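Beta-N-acetylhexosaminidase (Streptomyces plicatus, PDB 1JAK) catalyses the hydrolysis of terminal beta-linked N-acetylhexosamine residues, as a family 20 glycoside hydrolase that uses substrate-assisted catalysis. Local coordinates at residues A259-Y264 against S285-D290; I251-H256 against D300-L305. All blocks are in the same frame, centred on the assembly; numbering follows the deposited sequence.

Contact 1: A259-Y264 against S285-D290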
loop_
_atom_site.group_PDB
_atom_site.type_symbol
_atom_site.label_atom_id
_atom_site.label_comp_id
_atom_site.label_asym_id
_atom_site.label_seq_id
_atom_site.Cartn_x
_atom_site.Cartn_y
_atom_site.Cartn_z
ATOM N N ALA A 259 7.527 -19.207 12.746
ATOM C CA ALA A 259 8.866 -19.137 12.164
ATOM C C ALA A 259 9.907 -18.860 13.246
ATOM O O ALA A 259 10.988 -19.447 13.240
ATOM C CB ALA A 259 8.927 -18.065 11.081
ATOM N N ALA A 260 9.574 -17.974 14.178
ATOM C CA ALA A 260 10.488 -17.650 15.269
ATOM C C ALA A 260 10.568 -18.818 16.248
ATOM O O ALA A 260 11.656 -19.211 16.678
ATOM C CB ALA A 260 10.016 -16.394 15.998
ATOM N N LEU A 261 9.408 -19.363 16.599
ATOM C CA LEU A 261 9.332 -20.479 17.537
ATOM C C LEU A 261 10.096 -21.698 17.041
ATOM O O LEU A 261 10.714 -22.414 17.829
ATOM C CB LEU A 261 7.872 -20.868 17.780
ATOM C CG LEU A 261 6.994 -19.818 18.465
ATOM C CD1 LEU A 261 5.541 -20.265 18.425
ATOM C CD2 LEU A 261 7.461 -19.613 19.900
ATOM N N ALA A 262 10.046 -21.935 15.734
ATOM C CA ALA A 262 10.727 -23.079 15.141
ATOM C C ALA A 262 12.240 -22.886 15.133
ATOM O O ALA A 262 12.996 -23.854 15.067
ATOM C CB ALA A 262 10.228 -23.301 13.714
ATOM N N SER A 263 12.669 -21.631 15.208
ATOM C CA SER A 263 14.088 -21.298 15.185
ATOM C C SER A 263 14.766 -21.363 16.551
ATOM O O SER A 263 15.970 -21.613 16.636
ATOM C CB SER A 263 14.276 -19.901 14.589
ATOM O OG SER A 263 13.760 -19.837 13.270
ATOM N N TYR A 264 13.997 -21.135 17.612
ATOM C CA TYR A 264 14.540 -21.156 18.967
ATOM C C TYR A 264 13.640 -21.900 19.944
ATOM O O TYR A 264 12.621 -21.375 20.391
ATOM C CB TYR A 264 14.775 -19.724 19.464
ATOM C CG TYR A 264 15.914 -19.027 18.753
ATOM C CD1 TYR A 264 15.704 -18.320 17.571
ATOM C CD2 TYR A 264 17.217 -19.124 19.239
ATOM C CE1 TYR A 264 16.770 -17.730 16.884
ATOM C CE2 TYR A 264 18.284 -18.543 18.565
ATOM C CZ TYR A 264 18.057 -17.849 17.389
ATOM O OH TYR A 264 19.120 -17.289 16.720
ATOM N N SER A 285 -0.205 -20.843 16.587
ATOM C CA SER A 285 1.069 -20.518 17.220
ATOM C C SER A 285 0.980 -19.422 18.273
ATOM O O SER A 285 0.109 -18.557 18.214
ATOM C CB SER A 285 2.072 -20.092 16.150
ATOM O OG SER A 285 1.560 -18.989 15.426
ATOM N N SER A 286 1.897 -19.458 19.234
ATOM C CA SER A 286 1.923 -18.440 20.275
ATOM C C SER A 286 3.254 -18.346 21.005
ATOM O O SER A 286 3.872 -19.361 21.329
ATOM C CB SER A 286 0.823 -18.694 21.310
ATOM O OG SER A 286 0.878 -17.714 22.339
ATOM N N LEU A 287 3.705 -17.119 21.247
ATOM C CA LEU A 287 4.927 -16.927 22.010
ATOM C C LEU A 287 4.498 -17.345 23.409
ATOM O O LEU A 287 3.299 -17.356 23.707
ATOM C CB LEU A 287 5.334 -15.454 22.019
ATOM C CG LEU A 287 5.741 -14.857 20.673
ATOM C CD1 LEU A 287 6.097 -13.385 20.851
ATOM C CD2 LEU A 287 6.923 -15.633 20.117
ATOM N N CYS A 288 5.449 -17.691 24.269
ATOM C CA CYS A 288 5.075 -18.096 25.616
ATOM C C CYS A 288 5.038 -16.869 26.524
ATOM O O CYS A 288 6.072 -16.367 26.963
ATOM C CB CYS A 288 6.042 -19.155 26.160
ATOM S SG CYS A 288 5.232 -20.075 27.507
ATOM N N VAL A 289 3.827 -16.386 26.787
ATOM C CA VAL A 289 3.624 -15.194 27.600
ATOM C C VAL A 289 4.211 -15.278 29.006
ATOM O O VAL A 289 4.646 -14.266 29.553
ATOM C CB VAL A 289 2.114 -14.848 27.694
ATOM C CG1 VAL A 289 1.900 -13.630 28.582
ATOM C CG2 VAL A 289 1.567 -14.570 26.300
ATOM N N ASP A 290 4.240 -16.478 29.580
ATOM C CA ASP A 290 4.760 -16.662 30.936
ATOM C C ASP A 290 6.269 -16.863 31.054
ATOM O O ASP A 290 6.755 -17.219 32.127
ATOM C CB ASP A 290 4.063 -17.843 31.617
ATOM C CG ASP A 290 2.569 -17.653 31.731
ATOM O OD1 ASP A 290 2.132 -16.548 32.115
ATOM O OD2 ASP A 290 1.829 -18.619 31.447
#
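Ser-285 OG is held by two groups, the carboxylate of Asp-198 and the backbone N of Thr-257. The CB of Ser-285 meets Leu-261 CD1 at 4.2 Å, while OG is turned from it. The contact lies in a long excursion of the alpha/beta barrel, between strand 246-250 and helix 292-307. Here the short helix 258-263 packs on the irregular segment 285-290, extended through its first four residues. No hydrogen bond crosses between them, and every close pair involves Leu-261. Its CG, anti to the carbonyl carbon (chi1 -65°), directs both methyls at segment 285-290. They face the Ser-286 carbonyl oxygen from one side. Leu-261 CD1 lies 3.5 Å from Ser-286 O, and Leu-261 CD2 lies 3.9 Å from it. The side chains of Leu-261 and Leu-287 cross at a slant, and only their CD2 methyls meet. Leu-287 also touches Phe-332 and Thr-294 of two neighbouring helices. With an alanine at Leu-261, the methyls beside Ser-286 O are lost, which is likely to open a gap there and leave Leu-287 CD2 without its mate on the helix. The CB of Ser-286 is turned away from the helix. Ser-286 OG is hydrogen-bonded to Thr-324 and to Leu-287 O, the latter 2.8 Å away.

Contact 2: I251-H256 against D300-L305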
loop_
_atom_site.group_PDB
_atom_site.type_symbol
_atom_site.label_atom_id
_atom_site.label_comp_id
_atom_site.label_asym_id
_atom_site.label_seq_id
_atom_site.Cartn_x
_atom_site.Cartn_y
_atom_site.Cartn_z
ATOM N N ILE A 251 5.998 -7.110 12.594
ATOM C CA ILE A 251 6.526 -8.337 13.175
ATOM C C ILE A 251 5.332 -8.746 14.033
ATOM O O ILE A 251 5.068 -8.151 15.080
ATOM C CB ILE A 251 7.757 -8.099 14.068
ATOM C CG1 ILE A 251 8.943 -7.652 13.208
ATOM C CG2 ILE A 251 8.103 -9.389 14.818
ATOM C CD1 ILE A 251 9.368 -8.666 12.164
ATOM N N ASP A 252 4.591 -9.742 13.561
ATOM C CA ASP A 252 3.385 -10.196 14.248
ATOM C C ASP A 252 3.653 -10.909 15.573
ATOM O O ASP A 252 4.507 -11.791 15.651
ATOM C CB ASP A 252 2.596 -11.123 13.316
ATOM C CG ASP A 252 1.100 -11.063 13.557
ATOM O OD1 ASP A 252 0.684 -10.714 14.683
ATOM O OD2 ASP A 252 0.336 -11.382 12.616
ATOM N N MET A 253 2.906 -10.526 16.607
ATOM C CA MET A 253 3.041 -11.128 17.932
ATOM C C MET A 253 1.758 -10.903 18.732
ATOM O O MET A 253 1.049 -9.924 18.509
ATOM C CB MET A 253 4.237 -10.514 18.668
ATOM C CG MET A 253 4.196 -9.000 18.758
ATOM S SD MET A 253 5.676 -8.309 19.536
ATOM C CE MET A 253 6.833 -8.344 18.148
ATOM N N PRO A 254 1.435 -11.810 19.673
ATOM C CA PRO A 254 2.161 -13.025 20.052
ATOM C C PRO A 254 1.797 -14.216 19.171
ATOM O O PRO A 254 2.409 -15.278 19.267
ATOM C CB PRO A 254 1.741 -13.227 21.503
ATOM C CG PRO A 254 0.306 -12.818 21.467
ATOM C CD PRO A 254 0.320 -11.560 20.607
ATOM N N GLY A 255 0.788 -14.036 18.322
ATOM C CA GLY A 255 0.379 -15.104 17.425
ATOM C C GLY A 255 1.129 -14.999 16.108
ATOM O O GLY A 255 1.893 -14.053 15.913
ATOM N N HIS A 256 0.918 -15.958 15.206
ATOM C CA HIS A 256 1.589 -15.954 13.903
ATOM C C HIS A 256 3.097 -15.865 14.063
ATOM O O HIS A 256 3.781 -15.164 13.309
ATOM C CB HIS A 256 1.079 -14.776 13.070
ATOM C CG HIS A 256 -0.286 -14.998 12.506
ATOM N ND1 HIS A 256 -0.512 -15.802 11.410
ATOM C CD2 HIS A 256 -1.502 -14.562 12.912
ATOM C CE1 HIS A 256 -1.809 -15.854 11.165
ATOM N NE2 HIS A 256 -2.433 -15.110 12.062
ATOM N N ASP A 300 14.702 -7.241 21.606
ATOM C CA ASP A 300 15.805 -7.309 20.647
ATOM C C ASP A 300 15.314 -7.097 19.216
ATOM O O ASP A 300 15.900 -6.321 18.456
ATOM C CB ASP A 300 16.529 -8.661 20.716
ATOM C CG ASP A 300 17.400 -8.809 21.953
ATOM O OD1 ASP A 300 17.796 -7.782 22.546
ATOM O OD2 ASP A 300 17.706 -9.961 22.318
ATOM N N VAL A 301 14.241 -7.791 18.850
ATOM C CA VAL A 301 13.696 -7.679 17.501
ATOM C C VAL A 301 13.141 -6.291 17.186
ATOM O O VAL A 301 13.464 -5.713 16.147
ATOM C CB VAL A 301 12.594 -8.733 17.260
ATOM C CG1 VAL A 301 11.902 -8.474 15.925
ATOM C CG2 VAL A 301 13.209 -10.123 17.261
ATOM N N ILE A 302 12.313 -5.755 18.075
ATOM C CA ILE A 302 11.736 -4.436 17.850
ATOM C C ILE A 302 12.828 -3.368 17.805
ATOM O O ILE A 302 12.751 -2.416 17.022
ATOM C CB ILE A 302 10.698 -4.097 18.946
ATOM C CG1 ILE A 302 9.470 -4.999 18.775
ATOM C CG2 ILE A 302 10.314 -2.625 18.873
ATOM C CD1 ILE A 302 8.370 -4.778 19.804
ATOM N N GLY A 303 13.852 -3.533 18.636
ATOM C CA GLY A 303 14.939 -2.568 18.647
ATOM C C GLY A 303 15.694 -2.554 17.330
ATOM O O GLY A 303 15.990 -1.486 16.781
ATOM N N GLU A 304 16.009 -3.738 16.813
ATOM C CA GLU A 304 16.739 -3.830 15.557
ATOM C C GLU A 304 15.889 -3.372 14.378
ATOM O O GLU A 304 16.400 -2.755 13.442
ATOM C CB GLU A 304 17.246 -5.261 15.328
ATOM C CG GLU A 304 18.436 -5.626 16.220
ATOM C CD GLU A 304 19.188 -6.860 15.752
ATOM O OE1 GLU A 304 19.356 -7.029 14.524
ATOM O OE2 GLU A 304 19.637 -7.650 16.610
ATOM N N LEU A 305 14.593 -3.660 14.425
ATOM C CA LEU A 305 13.706 -3.253 13.341
ATOM C C LEU A 305 13.521 -1.738 13.343
ATOM O O LEU A 305 13.520 -1.105 12.289
ATOM C CB LEU A 305 12.346 -3.945 13.472
ATOM C CG LEU A 305 11.316 -3.645 12.375
ATOM C CD1 LEU A 305 11.870 -4.037 11.006
ATOM C CD2 LEU A 305 10.030 -4.407 12.669
#
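Ile-251 packs against Leu-305 and Val-301 at the tight end of this contact. The setting is the alpha/beta barrel of the catalytic domain. Segment 251-256 leaves strand 246-250, and segment 300-305 belongs to helix 292-307, which comes next around the barrel. All five touching residues are buried and apolar, and no hydrogen bond crosses.

The closest pair is Ile-251 CG1 and Leu-305 CD2, at 3.5 Å. This is tighter than usual for two carbons. The two side chains run alongside in opposite senses, and the leucine methyl meets the isoleucine methylene. With CG anti to the backbone N (chi1 -178°), Leu-305 carries its CD2 to Ile-251 CG1. One turn earlier, Val-301 joins the same face of the helix. Val-301 CG1 fits against both branches of the isoleucine, 4.1 Å from Ile-251 CG1 and the same from Ile-251 CG2.

The Met-253 end is looser. Its terminal methyl comes nearest, with Met-253 CE 4.2 Å from Ile-302 CD1. Helix 326-342 fills in beside this pair, Phe-332 against Met-253 and Ile-339 against Ile-302. The far side of helix 292-307 is more open. Asp-300, Gly-303 and Glu-304 are partly exposed there and do not touch the loop, and Glu-304 forms a salt bridge with Lys-230.

The other end of the loop serves the active site. His-256 touches the bound azasugar, and its NE2 is hydrogen-bonded to Glu-320, another residue of the ligand pocket. Between these ends, a cis peptide bond precedes Pro-254. Met-253 also lies beside Ile-251, with Met-253 CE 3.7 Å from Ile-251 CG2.

In the fold
Both contacts belong to one long connection of the barrel, from strand 246-250 to helix 292-307, and their centres are 11 Å apart. Along the chain the order is 251-256, 259-264, 285-290, 300-305, and both segments of contact 1 fall between those of contact 2. Contact 2 ties the start of the connection to the barrel helix. Contact 1 packs the excursion on itself, where Cys-288 also forms a disulfide with Cys-269. The two meet directly: Leu-287 N lies 3.0 Å from Pro-254 O, probably as a hydrogen bond, and Leu-287 CD1 packs on Met-253 CB. Contact 2 contains the segment that carries His-256 to the ligand pocket, and contact 1 packs beside it, with Ser-285 OG next to His-256 N.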